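Local coordinates for mbSHANK1 protein (Monosiga brevicollis, PDB 6X23) that probably serves as a synaptic-type scaffold or receptor adaptor, represented here by its PDZ domain, which binds a GIRK3 peptide, at residues D14-R19 and V91-I96; G58-D63 and I96-S101. All coordinates share one frame; numbering follows the deposited sequence.

Contact 1: D14-R19 and V91-I96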
# COMPACT_ATOMS: atom_id res chain seq x y z
N ASP A 14 1.92 -3.91 10.65
CA ASP A 14 3.02 -3.11 10.11
C ASP A 14 3.79 -3.96 9.11
O ASP A 14 3.91 -5.15 9.29
CB ASP A 14 3.95 -2.65 11.22
CG ASP A 14 3.24 -1.76 12.23
OD1 ASP A 14 3.15 -0.56 11.96
OD2 ASP A 14 2.76 -2.25 13.28
N LEU A 15 4.27 -3.35 8.04
CA LEU A 15 5.01 -4.07 7.01
C LEU A 15 6.21 -3.22 6.60
O LEU A 15 6.12 -1.99 6.59
CB LEU A 15 4.15 -4.31 5.77
CG LEU A 15 3.17 -5.45 5.59
CD1 LEU A 15 2.13 -5.35 6.63
CD2 LEU A 15 2.55 -5.27 4.21
N ILE A 16 7.32 -3.88 6.24
CA ILE A 16 8.51 -3.25 5.70
C ILE A 16 8.88 -3.97 4.42
O ILE A 16 8.95 -5.21 4.40
CB ILE A 16 9.70 -3.25 6.67
CG1 ILE A 16 9.32 -2.53 7.97
CG2 ILE A 16 10.86 -2.50 6.08
CD1 ILE A 16 10.41 -2.52 9.01
N ILE A 17 9.08 -3.21 3.35
CA ILE A 17 9.25 -3.73 2.00
C ILE A 17 10.48 -3.09 1.38
O ILE A 17 10.58 -1.85 1.34
CB ILE A 17 8.01 -3.48 1.13
CG1 ILE A 17 6.72 -3.65 1.93
CG2 ILE A 17 8.00 -4.42 -0.04
CD1 ILE A 17 5.45 -3.47 1.11
N MET A 18 11.42 -3.91 0.91
CA MET A 18 12.59 -3.47 0.17
C MET A 18 12.17 -3.26 -1.28
O MET A 18 11.37 -4.04 -1.80
CB MET A 18 13.70 -4.52 0.23
CG MET A 18 14.15 -4.97 1.63
SD MET A 18 15.00 -3.75 2.64
CE MET A 18 15.22 -4.60 4.21
N ARG A 19 12.70 -2.23 -1.93
CA ARG A 19 12.33 -2.00 -3.32
C ARG A 19 13.01 -3.03 -4.21
O ARG A 19 14.19 -3.33 -4.02
CB ARG A 19 12.72 -0.58 -3.77
CG ARG A 19 12.23 -0.27 -5.18
CD ARG A 19 12.54 1.15 -5.60
NE ARG A 19 12.09 2.10 -4.60
CZ ARG A 19 11.03 2.90 -4.75
NH1 ARG A 19 10.33 2.86 -5.88
NH2 ARG A 19 10.69 3.75 -3.78
N VAL A 91 13.70 1.43 0.77
CA VAL A 91 12.84 0.79 1.74
C VAL A 91 11.60 1.65 1.96
O VAL A 91 11.67 2.88 1.92
CB VAL A 91 13.59 0.58 3.06
CG1 VAL A 91 12.81 -0.33 3.96
CG2 VAL A 91 14.97 0.03 2.78
N VAL A 92 10.48 1.00 2.23
CA VAL A 92 9.24 1.67 2.58
C VAL A 92 8.64 0.91 3.75
O VAL A 92 8.87 -0.29 3.90
CB VAL A 92 8.23 1.71 1.40
CG1 VAL A 92 7.59 0.36 1.18
CG2 VAL A 92 7.17 2.74 1.60
N ALA A 93 7.89 1.61 4.58
CA ALA A 93 7.12 0.99 5.65
C ALA A 93 5.66 1.41 5.52
O ALA A 93 5.36 2.59 5.28
CB ALA A 93 7.65 1.36 7.03
N PHE A 94 4.78 0.42 5.67
CA PHE A 94 3.34 0.58 5.61
C PHE A 94 2.76 0.09 6.92
O PHE A 94 3.22 -0.91 7.48
CB PHE A 94 2.72 -0.24 4.46
CG PHE A 94 3.10 0.25 3.08
CD1 PHE A 94 3.12 1.60 2.80
CD2 PHE A 94 3.45 -0.64 2.08
CE1 PHE A 94 3.46 2.06 1.53
CE2 PHE A 94 3.82 -0.18 0.82
CZ PHE A 94 3.82 1.17 0.56
N ARG A 95 1.75 0.79 7.41
CA ARG A 95 0.75 0.22 8.30
C ARG A 95 -0.56 0.12 7.53
O ARG A 95 -0.97 1.09 6.89
CB ARG A 95 0.58 1.07 9.55
CG ARG A 95 -0.40 0.52 10.57
CD ARG A 95 -0.40 1.38 11.78
NE ARG A 95 -1.08 0.72 12.88
CZ ARG A 95 -1.23 1.28 14.08
NH1 ARG A 95 -0.75 2.50 14.30
NH2 ARG A 95 -1.87 0.62 15.05
N ILE A 96 -1.20 -1.03 7.58
CA ILE A 96 -2.39 -1.30 6.78
C ILE A 96 -3.48 -1.92 7.63
O ILE A 96 -3.23 -2.44 8.72
CB ILE A 96 -2.08 -2.21 5.59
CG1 ILE A 96 -1.44 -3.52 6.08
CG2 ILE A 96 -1.26 -1.45 4.56
CD1 ILE A 96 -2.42 -4.71 6.19
O HOH W 1 -0.17 -1.84 13.11

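Contact 2: G58-D63 and I96-S101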
# COMPACT_ATOMS: atom_id res chain seq x y z
N GLY A 58 4.53 -9.74 2.56
CA GLY A 58 3.22 -10.12 3.06
C GLY A 58 2.13 -9.11 2.85
O GLY A 58 1.10 -9.18 3.52
N LEU A 59 2.34 -8.15 1.97
CA LEU A 59 1.24 -7.32 1.52
C LEU A 59 0.24 -8.21 0.78
O LEU A 59 0.64 -9.14 0.08
CB LEU A 59 1.75 -6.21 0.60
CG LEU A 59 0.71 -5.13 0.37
CD1 LEU A 59 0.47 -4.38 1.67
CD2 LEU A 59 1.12 -4.19 -0.74
N GLN A 60 -1.05 -7.98 0.97
CA GLN A 60 -2.02 -8.79 0.26
C GLN A 60 -3.09 -7.90 -0.35
O GLN A 60 -3.39 -6.82 0.15
CB GLN A 60 -2.71 -9.82 1.16
CG GLN A 60 -1.80 -10.46 2.16
CD GLN A 60 -2.39 -11.74 2.73
OE1 GLN A 60 -3.05 -11.73 3.76
NE2 GLN A 60 -2.15 -12.84 2.05
N ALA A 61 -3.70 -8.41 -1.42
CA ALA A 61 -4.79 -7.69 -2.06
C ALA A 61 -5.86 -7.37 -1.04
O ALA A 61 -6.16 -8.18 -0.16
CB ALA A 61 -5.37 -8.51 -3.22
N GLY A 62 -6.40 -6.16 -1.12
CA GLY A 62 -7.39 -5.74 -0.17
C GLY A 62 -6.82 -5.00 1.02
O GLY A 62 -7.53 -4.21 1.65
N ASP A 63 -5.54 -5.23 1.36
CA ASP A 63 -4.89 -4.42 2.38
C ASP A 63 -5.11 -2.95 2.07
O ASP A 63 -4.88 -2.49 0.95
CB ASP A 63 -3.39 -4.71 2.43
CG ASP A 63 -3.05 -6.01 3.11
OD1 ASP A 63 -3.86 -6.58 3.88
OD2 ASP A 63 -1.93 -6.48 2.87
N ILE A 96 -1.20 -1.03 7.58
CA ILE A 96 -2.39 -1.30 6.78
C ILE A 96 -3.48 -1.92 7.63
O ILE A 96 -3.23 -2.44 8.72
CB ILE A 96 -2.08 -2.21 5.59
CG1 ILE A 96 -1.44 -3.52 6.08
CG2 ILE A 96 -1.26 -1.45 4.56
CD1 ILE A 96 -2.42 -4.71 6.19
N ALA A 97 -4.69 -1.91 7.08
CA ALA A 97 -5.86 -2.53 7.68
C ALA A 97 -6.33 -3.67 6.78
O ALA A 97 -6.43 -3.50 5.57
CB ALA A 97 -6.98 -1.51 7.90
N ARG A 98 -6.61 -4.82 7.38
CA ARG A 98 -6.83 -6.07 6.67
C ARG A 98 -8.09 -6.73 7.18
O ARG A 98 -8.28 -6.87 8.39
CB ARG A 98 -5.62 -7.01 6.84
CG ARG A 98 -5.85 -8.44 6.52
CD ARG A 98 -4.53 -9.17 6.54
NE ARG A 98 -3.56 -8.59 5.62
CZ ARG A 98 -2.24 -8.82 5.67
NH1 ARG A 98 -1.72 -9.60 6.61
NH2 ARG A 98 -1.42 -8.27 4.78
N ARG A 99 -8.95 -7.13 6.25
CA ARG A 99 -10.17 -7.83 6.59
C ARG A 99 -9.85 -9.06 7.42
O ARG A 99 -8.92 -9.78 7.09
CB ARG A 99 -10.89 -8.24 5.32
CG ARG A 99 -10.34 -9.52 4.60
CD ARG A 99 -8.80 -9.65 4.25
NE ARG A 99 -8.42 -11.08 4.20
CZ ARG A 99 -7.95 -11.78 5.25
NH1 ARG A 99 -7.70 -11.18 6.41
NH2 ARG A 99 -7.68 -13.09 5.17
N LEU A 100 -10.58 -9.30 8.49
CA LEU A 100 -10.20 -10.44 9.32
C LEU A 100 -11.09 -11.65 9.09
O LEU A 100 -10.58 -12.77 8.93
CB LEU A 100 -10.22 -10.04 10.81
CG LEU A 100 -8.99 -9.29 11.33
CD1 LEU A 100 -8.88 -9.36 12.86
CD2 LEU A 100 -7.70 -9.80 10.70
N SER A 101 -12.43 -11.45 9.10
CA SER A 101 -13.37 -12.53 8.83
C SER A 101 -13.00 -13.11 7.47
O SER A 101 -12.54 -14.26 7.42
CB SER A 101 -14.82 -12.05 8.90
OG SER A 101 -15.73 -13.10 8.60

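Contact 1: D14-R19 and V91-I96
Ile17 and Phe94 meet at about a right angle on the buried face of a strand pair, the isoleucine reaching its CD1 to 3.6 Å from ring atom CD2 of Phe94 in an oblique approach. Its chi2 of -178° sets CD1 anti to CA, extending the chain to the ring. Val92 lies beside Ile17, its CG1 against the isoleucine CB. Farther along, CD1 of Leu15 touches CG1 of Ile96 at 4.0 Å. Branched and aromatic residues suit this face, which is covered by Ala54 and Ala57 of helix 53-57, with Leu65 and Leu68 of the adjoining strand 64-68 alongside Phe94.

Four backbone hydrogen bonds knit the strands. Leu15 and Phe94 exchange two, the shorter from Leu15 N to Phe94 O at 2.7 Å; Ile17 and Val92 exchange two more, both at 3.0 Å. Between these pairs Ile16 stands opposite Ala93, where CA-H...O contacts take over.

The other face is looser and turned to solvent. Ile16 CG2 rests on Val91 CG1 at 3.6 Å, and Met18 lays its SD beside Val91 CG2, a flexible side chain suited to an exposed flank. At the far end Asp14 and Arg95 point the same way without forming a salt bridge: Asp14 OD1 is 4.5 Å from Arg95 NE and well out of the guanidinium plane. A water donates to Asp14 OD2 and weakly accepts from Arg95 NE, while Arg95 NH1 forms a salt bridge with Glu67.

The antiparallel pairing of an N-terminal with a C-terminal strand, its apolar face turned to the short helix 53-57, is typical of the PDZ fold, whose chain ends lie close together.

Contact 2: G58-D63 and I96-S101
In Arg98, chi1 of 163° sends CG anti to the backbone N and the bend at chi3 (-57°) turns NE; the guanidinium then lies alongside Asp63, whose own CG sits beside its backbone N. The two flat groups are nearly coplanar, 25° apart, and the arginine grips the carboxylate side-on. Its NE gives an N-H to the syn lone pair of Asp63 OD1 at 2.7 Å, and NH2 bonds to Asp63 OD2 at 2.7 Å. NH2 also reaches Gly58 O at 3.0 Å, a more bent bond. OD2 has a second donor, Gln60 N at 2.6 Å, which comes from above the carboxylate plane and helps to fix the rotation of the acid.

This joins the last strand of the PDZ fold to the loop running from helix 53-57 to strand 64-68. Gly58 ends that helix in a Schellman motif, with a positive phi that suits glycine. A type II turn follows from Gln60 to Asp63, closed by Asp63 N to Gln60 O; Gly62, again at positive phi, suits its third position.

Gln60 crosses Arg98 at about a right angle, its OE1 3.5 Å above the guanidinium plane and over the centre, where the carbonyl dipole probably eases the positive charge. Over the other face of the carboxylate from Gln60 N, Ile96 CD1 lies 3.3 Å from Asp63 OD1, an apolar cover for a buried acid. A leucine in place of Arg98 would probably leave the Asp63 carboxylate without the countercharge that the arginine supplies and Gly58 O without this donor. Leu59, meanwhile, turns inward among Val45, Val48 and Leu15.

How the contacts relate
Contacts 1 and 2 follow one another along strand 91-99 and share Ile96, which meets Leu15 in the first and Asp63 in the second. Their centres lie about 13 Å apart, yet they touch: Leu15 CD2 packs 3.4 Å from Leu59 CD1, and 4.1 Å from Gly58 C. The hydrophobic layer beneath the 14-19 and 91-96 pair thus runs on to the 58-63 loop, where it gives way to the ion pair at the end of the strand. Because both contacts use it, strand 91-99 ties the N-terminal strand and the mid-chain loop into one body; the segments alternate in sequence. In PDZ domains the peptide lies between the second strand and the longer helix, here probably 26-29 and 78-87.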